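Local coordinates for protein oxalate--CoA ligase (Arabidopsis thaliana, PDB 5IE2) that belongs to the ANL superfamily of AMP-binding enzymes and holds adenosine-5'-triphosphate in a pocket lined by residues far apart in its sequence, at residues I194-I208 with G221-P235. Numbering follows the deposited sequence. Where two conformers were deposited one is given.
Sequences IKAVYKLTESDSTVI and GLLSSLGAGAAVTLP
Four backbone hydrogen bonds join strand 205-207 to strand 231-234 in parallel. A231 N donates to D204 O (3.0 Å), and A231 O accepts from T206 N. T206 O takes T233 N at 2.8 Å, almost in line with the carbonyl bond, and T233 O receives I208 N in a similarly straight approach. A water extends this pairing at one face: it donates to both S205 OG and T206 O and lies 2.7 Å from T233 OG1, while S205 OG also bonds Y252 O. On the other face T206 OG1 is engaged by W256 O, and its CG2 lies over S225 OG, which donates to G221 O one helical turn back. I208, with CG1 anti to its carbonyl carbon (chi1 -57°), wedges between sheet and helix; CG1 presses on V232 CG1 at a tight 3.4 Å and CD1 rests on the backbone of G221. The Schellman motif at G229 bonds A230 N to S225 O and G229 N to L226 O; A228 N reaches S225 O from the opposite face of its plane. G227 O finds a donor outside the helix: K195 NZ reaches it at 3.3 Å from above the carbonyl plane and also pairs with D2; a second water donates to E202 OE1, though its short approach to A228 O is doubtful. One turn before A228, S224 OG packs against I194 CB and CD1, while it is hydrogen-bonded to L219 O. D204 OD2 holds T201 N at 2.9 Å through its anti lone pair, bracing the type I turn 201-204, and forms a salt bridge with R283, while OD1 bonds T255 OG1. The arrangement is that of a parallel beta-alpha-beta unit, strand 205-207, helix 215-227 and strand 231-234, within the AMP-binding region of an ANL-family enzyme.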
loop_
_atom_site.group_PDB
_atom_site.type_symbol
_atom_site.label_atom_id
_atom_site.label_comp_id
_atom_site.label_asym_id
_atom_site.label_seq_id
_atom_site.Cartn_x
_atom_site.Cartn_y
_atom_site.Cartn_z
ATOM N N ILE A 194 7.796 10.550 -2.165
ATOM C CA ILE A 194 6.734 10.257 -3.129
ATOM C C ILE A 194 6.408 11.528 -3.918
ATOM O O ILE A 194 6.391 11.517 -5.147
ATOM C CB ILE A 194 5.468 9.693 -2.401
ATOM C CG1 ILE A 194 5.832 8.357 -1.723
ATOM C CG2 ILE A 194 4.257 9.563 -3.402
ATOM C CD1 ILE A 194 4.782 7.866 -0.666
ATOM N N LYS A 195 6.270 12.654 -3.222
ATOM C CA LYS A 195 6.029 13.897 -3.945
ATOM C C LYS A 195 7.168 14.228 -4.905
ATOM O O LYS A 195 6.939 14.725 -6.018
ATOM C CB LYS A 195 5.959 15.086 -2.964
ATOM C CG LYS A 195 4.739 15.178 -2.184
ATOM C CD LYS A 195 4.690 16.618 -1.554
ATOM C CE LYS A 195 5.957 16.959 -0.825
ATOM N NZ LYS A 195 5.955 18.326 -0.303
ATOM N N ALA A 196 8.400 13.942 -4.478
ATOM C CA ALA A 196 9.531 14.311 -5.296
ATOM C C ALA A 196 9.595 13.471 -6.558
ATOM O O ALA A 196 9.755 14.040 -7.681
ATOM C CB ALA A 196 10.897 14.220 -4.482
ATOM N N VAL A 197 9.522 12.147 -6.428
ATOM C CA VAL A 197 9.745 11.328 -7.621
ATOM C C VAL A 197 8.583 11.461 -8.640
ATOM O O VAL A 197 8.819 11.334 -9.827
ATOM C CB VAL A 197 9.994 9.824 -7.259
ATOM C CG1 VAL A 197 8.745 9.205 -6.668
ATOM C CG2 VAL A 197 10.542 9.019 -8.490
ATOM N N TYR A 198 7.361 11.759 -8.193
ATOM C CA TYR A 198 6.268 11.944 -9.162
ATOM C C TYR A 198 6.011 13.418 -9.461
ATOM O O TYR A 198 5.084 13.714 -10.188
ATOM C CB TYR A 198 4.970 11.231 -8.670
ATOM C CG TYR A 198 5.264 9.758 -8.422
ATOM C CD1 TYR A 198 5.760 8.957 -9.440
ATOM C CD2 TYR A 198 5.117 9.212 -7.163
ATOM C CE1 TYR A 198 6.092 7.622 -9.203
ATOM C CE2 TYR A 198 5.439 7.894 -6.919
ATOM C CZ TYR A 198 5.916 7.122 -7.933
ATOM O OH TYR A 198 6.263 5.834 -7.624
ATOM N N LYS A 199 6.829 14.314 -8.888
ATOM C CA LYS A 199 6.603 15.770 -8.987
ATOM C C LYS A 199 5.156 16.116 -8.747
ATOM O O LYS A 199 4.537 16.807 -9.550
ATOM C CB LYS A 199 7.053 16.298 -10.355
ATOM C CG LYS A 199 8.528 16.075 -10.579
ATOM C CD LYS A 199 8.976 16.726 -11.927
ATOM C CE LYS A 199 10.427 16.389 -12.194
ATOM N NZ LYS A 199 10.779 17.026 -13.511
ATOM N N LEU A 200 4.600 15.639 -7.631
ATOM C CA LEU A 200 3.226 16.006 -7.266
ATOM C C LEU A 200 3.195 17.490 -6.942
ATOM O O LEU A 200 4.111 17.988 -6.251
ATOM C CB LEU A 200 2.731 15.209 -6.037
ATOM C CG LEU A 200 2.651 13.673 -6.271
ATOM C CD1 LEU A 200 2.159 13.027 -4.944
ATOM C CD2 LEU A 200 1.719 13.289 -7.434
ATOM N N THR A 201 2.177 18.186 -7.435
ATOM C CA THR A 201 1.994 19.595 -7.094
ATOM C C THR A 201 0.542 19.860 -6.778
ATOM O O THR A 201 -0.298 18.964 -6.834
ATOM C CB THR A 201 2.423 20.546 -8.224
ATOM O OG1 THR A 201 1.480 20.453 -9.301
ATOM C CG2 THR A 201 3.831 20.203 -8.719
ATOM N N GLU A 202 0.228 21.125 -6.487
ATOM C CA GLU A 202 -1.123 21.417 -6.033
ATOM C C GLU A 202 -2.152 21.263 -7.150
ATOM O O GLU A 202 -3.364 21.280 -6.875
ATOM C CB GLU A 202 -1.182 22.838 -5.441
ATOM C CG GLU A 202 -0.933 23.940 -6.505
ATOM C CD GLU A 202 0.553 24.296 -6.753
ATOM O OE1 GLU A 202 1.489 23.545 -6.375
ATOM O OE2 GLU A 202 0.804 25.378 -7.353
ATOM N N SER A 203 -1.737 21.136 -8.417
ATOM C CA SER A 203 -2.736 20.906 -9.467
ATOM C C SER A 203 -3.075 19.420 -9.671
ATOM O O SER A 203 -3.942 19.078 -10.489
ATOM C CB SER A 203 -2.273 21.510 -10.802
ATOM O OG SER A 203 -1.085 20.883 -11.242
ATOM N N ASP A 204 -2.425 18.526 -8.934
ATOM C CA ASP A 204 -2.747 17.106 -9.110
ATOM C C ASP A 204 -4.003 16.682 -8.342
ATOM O O ASP A 204 -4.485 17.360 -7.433
ATOM C CB ASP A 204 -1.553 16.209 -8.667
ATOM C CG ASP A 204 -0.416 16.227 -9.724
ATOM O OD1 ASP A 204 -0.730 15.929 -10.889
ATOM O OD2 ASP A 204 0.737 16.653 -9.407
ATOM N N SER A 205 -4.538 15.533 -8.749
ATOM C CA SER A 205 -5.793 15.066 -8.238
ATOM C C SER A 205 -5.850 13.564 -8.451
ATOM O O SER A 205 -5.434 13.095 -9.511
ATOM C CB SER A 205 -6.947 15.749 -8.997
ATOM O OG SER A 205 -8.158 15.070 -8.749
ATOM N N THR A 206 -6.372 12.822 -7.476
ATOM C CA THR A 206 -6.479 11.360 -7.649
ATOM C C THR A 206 -7.715 10.797 -6.971
ATOM O O THR A 206 -8.363 11.468 -6.133
ATOM C CB THR A 206 -5.202 10.614 -7.114
ATOM O OG1 THR A 206 -5.227 9.286 -7.626
ATOM C CG2 THR A 206 -5.191 10.539 -5.589
ATOM N N VAL A 207 -8.067 9.556 -7.346
ATOM C CA VAL A 207 -9.157 8.819 -6.702
ATOM C C VAL A 207 -8.524 7.639 -5.971
ATOM O O VAL A 207 -7.742 6.922 -6.580
ATOM C CB VAL A 207 -10.191 8.291 -7.733
ATOM C CG1 VAL A 207 -11.201 7.309 -7.068
ATOM C CG2 VAL A 207 -10.909 9.503 -8.416
ATOM N N ILE A 208 -8.852 7.475 -4.697
ATOM C CA ILE A 208 -8.323 6.375 -3.865
ATOM C C ILE A 208 -9.065 5.072 -4.191
ATOM O O ILE A 208 -10.307 4.997 -4.056
ATOM C CB ILE A 208 -8.491 6.667 -2.358
ATOM C CG1 ILE A 208 -7.810 7.990 -1.984
ATOM C CG2 ILE A 208 -7.957 5.456 -1.517
ATOM C CD1 ILE A 208 -6.297 7.937 -2.134
ATOM N N GLY A 221 -1.476 7.456 -2.053
ATOM C CA GLY A 221 -2.717 8.087 -2.523
ATOM C C GLY A 221 -3.159 9.285 -1.664
ATOM O O GLY A 221 -3.451 10.350 -2.198
ATOM N N LEU A 222 -3.203 9.103 -0.345
ATOM C CA LEU A 222 -3.784 10.124 0.532
ATOM C C LEU A 222 -2.732 11.130 1.018
ATOM O O LEU A 222 -2.794 12.327 0.698
ATOM C CB LEU A 222 -4.485 9.462 1.737
ATOM C CG LEU A 222 -5.029 10.487 2.749
ATOM C CD1 LEU A 222 -6.235 11.338 2.136
ATOM C CD2 LEU A 222 -5.383 9.806 4.084
ATOM N N LEU A 223 -1.751 10.666 1.792
ATOM C CA LEU A 223 -0.939 11.642 2.517
ATOM C C LEU A 223 -0.010 12.403 1.584
ATOM O O LEU A 223 0.264 13.574 1.837
ATOM C CB LEU A 223 -0.114 10.954 3.630
ATOM C CG LEU A 223 -0.994 10.328 4.752
ATOM C CD1 LEU A 223 -0.127 9.542 5.808
ATOM C CD2 LEU A 223 -1.881 11.418 5.438
ATOM N N SER A 224 0.538 11.749 0.558
ATOM C CA SER A 224 1.483 12.476 -0.315
ATOM C C SER A 224 0.724 13.534 -1.159
ATOM O O SER A 224 1.279 14.620 -1.479
ATOM C CB SER A 224 2.243 11.522 -1.241
ATOM O OG SER A 224 3.071 10.658 -0.396
ATOM N N SER A 225 -0.508 13.191 -1.535
ATOM C CA SER A 225 -1.363 14.198 -2.232
ATOM C C SER A 225 -1.587 15.410 -1.337
ATOM O O SER A 225 -1.411 16.555 -1.753
ATOM C CB SER A 225 -2.732 13.603 -2.613
ATOM O OG SER A 225 -2.586 12.586 -3.583
ATOM N N LEU A 226 -2.019 15.167 -0.116
ATOM C CA LEU A 226 -2.324 16.293 0.788
ATOM C C LEU A 226 -1.050 17.088 1.048
ATOM O O LEU A 226 -1.052 18.319 1.117
ATOM C CB LEU A 226 -2.896 15.801 2.099
ATOM C CG LEU A 226 -4.258 15.082 2.021
ATOM C CD1 LEU A 226 -4.622 14.654 3.434
ATOM C CD2 LEU A 226 -5.336 16.049 1.462
ATOM N N GLY A 227 0.059 16.371 1.180
ATOM C CA GLY A 227 1.334 17.057 1.413
ATOM C C GLY A 227 1.840 17.884 0.247
ATOM O O GLY A 227 2.798 18.667 0.439
ATOM N N ALA A 228 1.281 17.678 -0.971
ATOM C CA ALA A 228 1.621 18.543 -2.100
ATOM C C ALA A 228 0.650 19.712 -2.323
ATOM O O ALA A 228 0.828 20.481 -3.301
ATOM C CB ALA A 228 1.651 17.725 -3.439
ATOM N N GLY A 229 -0.405 19.781 -1.516
ATOM C CA GLY A 229 -1.522 20.726 -1.751
ATOM C C GLY A 229 -2.439 20.231 -2.870
ATOM O O GLY A 229 -3.270 20.992 -3.412
ATOM N N ALA A 230 -2.280 18.953 -3.221
ATOM C CA ALA A 230 -3.101 18.292 -4.269
ATOM C C ALA A 230 -4.449 17.861 -3.676
ATOM O O ALA A 230 -4.715 18.054 -2.469
ATOM C CB ALA A 230 -2.342 17.033 -4.873
ATOM N N ALA A 231 -5.293 17.239 -4.509
ATOM C CA ALA A 231 -6.610 16.769 -4.051
ATOM C C ALA A 231 -6.766 15.250 -4.151
ATOM O O ALA A 231 -6.151 14.581 -5.007
ATOM C CB ALA A 231 -7.742 17.450 -4.873
ATOM N N VAL A 232 -7.606 14.750 -3.271
ATOM C CA VAL A 232 -7.939 13.336 -3.164
ATOM C C VAL A 232 -9.437 13.170 -3.203
ATOM O O VAL A 232 -10.116 13.886 -2.503
ATOM C CB VAL A 232 -7.398 12.784 -1.791
ATOM C CG1 VAL A 232 -7.765 11.343 -1.613
ATOM C CG2 VAL A 232 -5.873 12.951 -1.735
ATOM N N THR A 233 -9.939 12.193 -3.961
ATOM C CA THR A 233 -11.381 11.886 -3.942
ATOM C C THR A 233 -11.593 10.486 -3.417
ATOM O O THR A 233 -10.917 9.552 -3.846
ATOM C CB THR A 233 -12.001 12.011 -5.345
ATOM O OG1 THR A 233 -11.864 13.374 -5.792
ATOM C CG2 THR A 233 -13.528 11.578 -5.349
ATOM N N LEU A 234 -12.502 10.328 -2.467
ATOM C CA LEU A 234 -12.894 9.009 -1.976
ATOM C C LEU A 234 -14.174 8.591 -2.705
ATOM O O LEU A 234 -15.119 9.395 -2.813
ATOM C CB LEU A 234 -13.146 9.048 -0.459
ATOM C CG LEU A 234 -11.989 9.711 0.326
ATOM C CD1 LEU A 234 -12.332 9.790 1.793
ATOM C CD2 LEU A 234 -10.735 8.836 0.046
ATOM N N PRO A 235 -14.219 7.360 -3.185
ATOM C CA PRO A 235 -15.498 6.847 -3.758
ATOM C C PRO A 235 -16.680 6.907 -2.757
ATOM O O PRO A 235 -16.554 6.753 -1.527
ATOM C CB PRO A 235 -15.189 5.388 -4.109
ATOM C CG PRO A 235 -13.655 5.336 -4.321
ATOM C CD PRO A 235 -13.140 6.354 -3.233
HETATM O O HOH W 1 2.786 21.811 -4.153
HETATM O O HOH W 2 -9.392 14.216 -6.529
#